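Local coordinates for protein YohF (Salmonella typhimurium, PDB 6WON) that probably acts as an NAD(P)-dependent oxidoreductase of the short-chain dehydrogenase/reductase family, probably on acetoin, at residues A19-L24 and F29-T34; I137-S142 and G164-M169. All blocks are in the same frame, centred on the assembly; numbering follows the deposited sequence.

Interaction 1. Residues A19-L24 and F29-T34; sequences ACALLL and FDIGIT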
loop_
_atom_site.group_PDB
_atom_site.type_symbol
_atom_site.label_atom_id
_atom_site.label_comp_id
_atom_site.label_asym_id
_atom_site.label_seq_id
_atom_site.Cartn_x
_atom_site.Cartn_y
_atom_site.Cartn_z
ATOM N N ALA B 19 -10.775 0.524 -27.238
ATOM C CA ALA B 19 -11.169 -0.808 -26.791
ATOM C C ALA B 19 -12.310 -0.738 -25.774
ATOM O O ALA B 19 -13.283 -1.497 -25.877
ATOM C CB ALA B 19 -9.953 -1.553 -26.227
ATOM N N CYS B 20 -12.229 0.184 -24.805
ATOM C CA CYS B 20 -13.330 0.364 -23.854
ATOM C C CYS B 20 -14.615 0.756 -24.562
ATOM O O CYS B 20 -15.687 0.198 -24.288
ATOM C CB CYS B 20 -12.972 1.414 -22.790
ATOM S SG CYS B 20 -11.543 1.003 -21.752
ATOM N N ALA B 21 -14.533 1.728 -25.469
ATOM C CA ALA B 21 -15.746 2.209 -26.122
ATOM C C ALA B 21 -16.438 1.093 -26.894
ATOM O O ALA B 21 -17.669 0.968 -26.861
ATOM C CB ALA B 21 -15.415 3.378 -27.050
ATOM N N LEU B 22 -15.662 0.272 -27.597
ATOM C CA LEU B 22 -16.251 -0.769 -28.430
ATOM C C LEU B 22 -16.810 -1.907 -27.580
ATOM O O LEU B 22 -17.861 -2.472 -27.901
ATOM C CB LEU B 22 -15.207 -1.287 -29.421
ATOM C CG LEU B 22 -14.838 -0.329 -30.568
ATOM C CD1 LEU B 22 -13.916 -1.031 -31.567
ATOM C CD2 LEU B 22 -16.073 0.181 -31.279
ATOM N N LEU B 23 -16.123 -2.268 -26.499
ATOM C CA LEU B 23 -16.651 -3.324 -25.648
ATOM C C LEU B 23 -17.931 -2.872 -24.957
ATOM O O LEU B 23 -18.892 -3.645 -24.856
ATOM C CB LEU B 23 -15.603 -3.753 -24.631
ATOM C CG LEU B 23 -15.917 -4.990 -23.804
ATOM C CD1 LEU B 23 -16.436 -6.173 -24.682
ATOM C CD2 LEU B 23 -14.673 -5.380 -23.030
ATOM N N LEU B 24 -17.975 -1.613 -24.513
ATOM C CA LEU B 24 -19.179 -1.108 -23.864
ATOM C C LEU B 24 -20.334 -1.034 -24.852
ATOM O O LEU B 24 -21.467 -1.397 -24.514
ATOM C CB LEU B 24 -18.912 0.263 -23.232
ATOM C CG LEU B 24 -17.971 0.251 -22.021
ATOM C CD1 LEU B 24 -17.591 1.675 -21.554
ATOM C CD2 LEU B 24 -18.563 -0.581 -20.879
ATOM N N PHE B 29 -24.243 -0.302 -24.291
ATOM C CA PHE B 29 -24.257 1.123 -23.987
ATOM C C PHE B 29 -24.256 1.938 -25.279
ATOM O O PHE B 29 -23.443 1.682 -26.173
ATOM C CB PHE B 29 -23.043 1.521 -23.143
ATOM C CG PHE B 29 -23.074 1.005 -21.729
ATOM C CD1 PHE B 29 -22.648 -0.287 -21.440
ATOM C CD2 PHE B 29 -23.487 1.828 -20.680
ATOM C CE1 PHE B 29 -22.659 -0.757 -20.125
ATOM C CE2 PHE B 29 -23.502 1.366 -19.365
ATOM C CZ PHE B 29 -23.090 0.079 -19.086
ATOM N N ASP B 30 -25.159 2.917 -25.375
ATOM C CA ASP B 30 -24.896 4.046 -26.261
ATOM C C ASP B 30 -23.573 4.675 -25.842
ATOM O O ASP B 30 -23.243 4.710 -24.652
ATOM C CB ASP B 30 -26.023 5.082 -26.191
ATOM C CG ASP B 30 -27.296 4.608 -26.869
ATOM O OD1 ASP B 30 -27.217 3.687 -27.721
ATOM O OD2 ASP B 30 -28.377 5.161 -26.559
ATOM N N ILE B 31 -22.802 5.155 -26.817
ATOM C CA ILE B 31 -21.393 5.486 -26.604
ATOM C C ILE B 31 -21.130 6.935 -27.002
ATOM O O ILE B 31 -21.478 7.354 -28.108
ATOM C CB ILE B 31 -20.466 4.552 -27.404
ATOM C CG1 ILE B 31 -20.481 3.155 -26.807
ATOM C CG2 ILE B 31 -19.054 5.108 -27.435
ATOM C CD1 ILE B 31 -20.119 3.130 -25.351
ATOM N N GLY B 32 -20.478 7.684 -26.108
ATOM C CA GLY B 32 -19.844 8.939 -26.471
ATOM C C GLY B 32 -18.339 8.767 -26.596
ATOM O O GLY B 32 -17.690 8.201 -25.711
ATOM N N ILE B 33 -17.797 9.280 -27.701
ATOM C CA ILE B 33 -16.388 9.152 -28.065
ATOM C C ILE B 33 -15.796 10.551 -28.168
ATOM O O ILE B 33 -16.337 11.397 -28.888
ATOM C CB ILE B 33 -16.236 8.399 -29.404
ATOM C CG1 ILE B 33 -16.589 6.922 -29.251
ATOM C CG2 ILE B 33 -14.848 8.579 -30.003
ATOM C CD1 ILE B 33 -17.317 6.347 -30.473
ATOM N N THR B 34 -14.693 10.806 -27.462
ATOM C CA THR B 34 -13.975 12.065 -27.648
ATOM C C THR B 34 -12.613 11.802 -28.278
ATOM O O THR B 34 -12.034 10.720 -28.127
ATOM C CB THR B 34 -13.808 12.860 -26.342
ATOM O OG1 THR B 34 -12.653 12.403 -25.605
ATOM C CG2 THR B 34 -15.052 12.751 -25.490
#

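Interaction 2. Residues I137-S142 and G164-M169; sequences IINITS and GLTKSM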
loop_
_atom_site.group_PDB
_atom_site.type_symbol
_atom_site.label_atom_id
_atom_site.label_comp_id
_atom_site.label_asym_id
_atom_site.label_seq_id
_atom_site.Cartn_x
_atom_site.Cartn_y
_atom_site.Cartn_z
ATOM N N ILE B 137 -17.953 5.632 -12.558
ATOM C CA ILE B 137 -16.857 6.442 -13.079
ATOM C C ILE B 137 -15.569 5.654 -12.913
ATOM O O ILE B 137 -15.215 5.262 -11.794
ATOM C CB ILE B 137 -16.751 7.806 -12.380
ATOM C CG1 ILE B 137 -18.006 8.639 -12.657
ATOM C CG2 ILE B 137 -15.476 8.540 -12.856
ATOM C CD1 ILE B 137 -18.088 9.932 -11.832
ATOM N N ILE B 138 -14.876 5.411 -14.018
ATOM C CA ILE B 138 -13.614 4.687 -14.005
ATOM C C ILE B 138 -12.522 5.649 -14.441
ATOM O O ILE B 138 -12.597 6.232 -15.528
ATOM C CB ILE B 138 -13.651 3.448 -14.909
ATOM C CG1 ILE B 138 -14.658 2.426 -14.366
ATOM C CG2 ILE B 138 -12.265 2.811 -14.967
ATOM C CD1 ILE B 138 -15.983 2.390 -15.086
ATOM N N ASN B 139 -11.509 5.824 -13.596
ATOM C CA ASN B 139 -10.364 6.661 -13.932
ATOM C C ASN B 139 -9.225 5.741 -14.352
ATOM O O ASN B 139 -8.778 4.907 -13.555
ATOM C CB ASN B 139 -9.945 7.532 -12.747
ATOM C CG ASN B 139 -10.999 8.556 -12.364
ATOM O OD1 ASN B 139 -11.592 9.202 -13.235
ATOM N ND2 ASN B 139 -11.232 8.722 -11.048
ATOM N N ILE B 140 -8.786 5.856 -15.603
ATOM C CA ILE B 140 -7.630 5.089 -16.051
ATOM C C ILE B 140 -6.396 5.788 -15.497
ATOM O O ILE B 140 -6.073 6.906 -15.904
ATOM C CB ILE B 140 -7.559 4.978 -17.578
ATOM C CG1 ILE B 140 -8.884 4.470 -18.150
ATOM C CG2 ILE B 140 -6.422 4.030 -17.972
ATOM C CD1 ILE B 140 -9.205 3.046 -17.755
ATOM N N THR B 141 -5.710 5.144 -14.555
ATOM C CA THR B 141 -4.471 5.729 -14.063
ATOM C C THR B 141 -3.284 4.989 -14.670
ATOM O O THR B 141 -3.075 5.060 -15.886
ATOM C CB THR B 141 -4.444 5.726 -12.533
ATOM O OG1 THR B 141 -4.479 4.382 -12.053
ATOM C CG2 THR B 141 -5.673 6.472 -11.992
ATOM N N SER B 142 -2.522 4.257 -13.856
ATOM C CA SER B 142 -1.309 3.574 -14.303
ATOM C C SER B 142 -0.716 2.881 -13.082
ATOM O O SER B 142 -1.052 3.220 -11.945
ATOM C CB SER B 142 -0.294 4.555 -14.905
ATOM O OG SER B 142 1.039 4.107 -14.738
ATOM N N GLY B 164 -5.713 9.646 -5.663
ATOM C CA GLY B 164 -6.334 10.275 -4.507
ATOM C C GLY B 164 -7.729 10.789 -4.805
ATOM O O GLY B 164 -8.656 10.608 -4.006
ATOM N N LEU B 165 -7.899 11.436 -5.956
ATOM C CA LEU B 165 -9.214 11.940 -6.334
ATOM C C LEU B 165 -10.214 10.800 -6.466
ATOM O O LEU B 165 -11.380 10.930 -6.071
ATOM C CB LEU B 165 -9.108 12.724 -7.644
ATOM C CG LEU B 165 -10.432 13.182 -8.257
ATOM C CD1 LEU B 165 -11.123 14.206 -7.344
ATOM C CD2 LEU B 165 -10.192 13.735 -9.659
ATOM N N THR B 166 -9.770 9.669 -7.019
ATOM C CA THR B 166 -10.630 8.495 -7.133
ATOM C C THR B 166 -11.213 8.107 -5.774
ATOM O O THR B 166 -12.420 7.866 -5.647
ATOM C CB THR B 166 -9.840 7.330 -7.736
ATOM O OG1 THR B 166 -9.370 7.684 -9.047
ATOM C CG2 THR B 166 -10.716 6.099 -7.857
ATOM N N LYS B 167 -10.362 8.035 -4.745
ATOM C CA LYS B 167 -10.834 7.680 -3.407
ATOM C C LYS B 167 -11.795 8.731 -2.869
ATOM O O LYS B 167 -12.801 8.395 -2.227
ATOM C CB LYS B 167 -9.652 7.525 -2.442
ATOM C CG LYS B 167 -8.616 6.468 -2.830
ATOM C CD LYS B 167 -7.354 6.591 -1.979
ATOM C CE LYS B 167 -6.246 5.656 -2.494
ATOM N NZ LYS B 167 -5.010 5.782 -1.667
ATOM N N SER B 168 -11.491 10.007 -3.106
ATOM C CA SER B 168 -12.363 11.080 -2.635
ATOM C C SER B 168 -13.729 11.012 -3.307
ATOM O O SER B 168 -14.763 11.061 -2.637
ATOM C CB SER B 168 -11.703 12.426 -2.898
ATOM O OG SER B 168 -10.686 12.633 -1.937
ATOM N N MET B 169 -13.745 10.884 -4.634
ATOM C CA MET B 169 -15.005 10.817 -5.367
ATOM C C MET B 169 -15.833 9.626 -4.909
ATOM O O MET B 169 -17.048 9.731 -4.740
ATOM C CB MET B 169 -14.729 10.720 -6.871
ATOM C CG MET B 169 -14.042 11.913 -7.475
ATOM S SD MET B 169 -13.646 11.642 -9.221
ATOM C CE MET B 169 -15.218 11.011 -9.836
#

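Interaction 1. Residues A19-L24 and F29-T34
Ile31 reaches from strand 30-35 into the angle between Ala21 and Leu24, which lie one turn apart on helix 15-27. Its CB points at the helix and divides the contact between two branches. Ile31 CG2, turned away from the backbone N, lies 4.0 Å from CB of Ala21. Ile31 CG1 takes the other course: with chi1 at -71° it stands opposite the carbonyl carbon and passes 3.6 Å from the backbone O of Ala21. The tip, Ile31 CD1, bends on past that same oxygen and ends 3.8 Å from Leu24 CB. Helix and strand run nearly antiparallel, 164° between their directions, with axes 8.5 Å apart at the closest. They are the second and third elements of the first beta-alpha-beta unit of a Rossmann fold, the right-handed crossover that starts from strand 6-9, and Leu24 and Ile31 also pack on Ala7 of that strand. In the last turn of the helix, Leu24 O accepts from Phe29 N beyond the helix end, over 3.0 Å in an almost straight bond (169°). Leu24 O also lies at the edge of the Phe29 ring, in its plane, 3.5 Å from Phe29 CD1. Leu24 CD2 packs against the same corner of the ring from out of its plane, 4.1 Å from Phe29 CD1, the two side chains meeting at a slant. Farther along the strand, Ile33 brings CG1 to within 4.3 Å of Ala21 CB, while its side chain also packs on Ala42 and Thr45 of helix 39-50.

Interaction 2. Residues I137-S142 and G164-M169
Asn139 on strand 135-140 and Thr166 on helix 153-173 extend toward each other and meet through one buried polar contact. Asn139 ND2 donates to Thr166 OG1 over 2.9 Å, with an N-H...O angle of 160°. The hydroxyl oxygen lies close to the amide plane, so the N-H is well aimed. Each side chain has its polar branch opposite its own carbonyl carbon: CG of Asn139 at chi1 -65° and OG1 of Thr166 at chi1 -61°. That setting also lets Thr166 OG1 bond to the backbone O of Leu162, one turn back in the helix, which ties the hydroxyl to its own backbone. The other end of the amide is held as well, OD1 bonding to ND2 of Asn88, so that both ends of the Asn139 amide have partners and its rotation should be restricted. Beside this polar pair, Met169 adds an apolar contact. Its chain is extended through chi2 and then bends at chi3, carrying Met169 CE to 3.7 Å from Ile137 CD1; Ile137 CG2 lies hardly farther from that methyl. The two side chains cross at about a right angle, the methyl meeting both branches of the isoleucine. Met169 SD passes 4.2 Å from Asn139 ND2. Strand and helix belong to the beta-alpha-beta unit completed by strand 178-185, and their directions are nearly antiparallel. Helix 103-131 flanks the apolar end, with Met128 against Ile137 and Ala121 against Met169; Phe98 of the second subunit also packs on Met169.

Interactions 1 and 2 are both helix-on-strand contacts of the same seven-stranded parallel sheet, and each belongs to a different beta-alpha-beta unit. Their centres lie 19 Å apart on opposite sides of the chain's centre; the nearest atoms stay about 5 Å apart without touching. Between strands 30-35 and 135-140 the sheet runs through strands 6-9 and 85-88. Residues 19-24 follow the loop after strand 6-9, which in short-chain dehydrogenases binds the dinucleotide cofactor. Residues 137-142 end at Ser142, whose side chain packs on Tyr155 and Lys159, in positions consistent with the family's Ser-Tyr-Lys catalytic residues. The helix of interaction 2 takes part in a subunit interface, whereas no other chain of the assembly touches interaction 1.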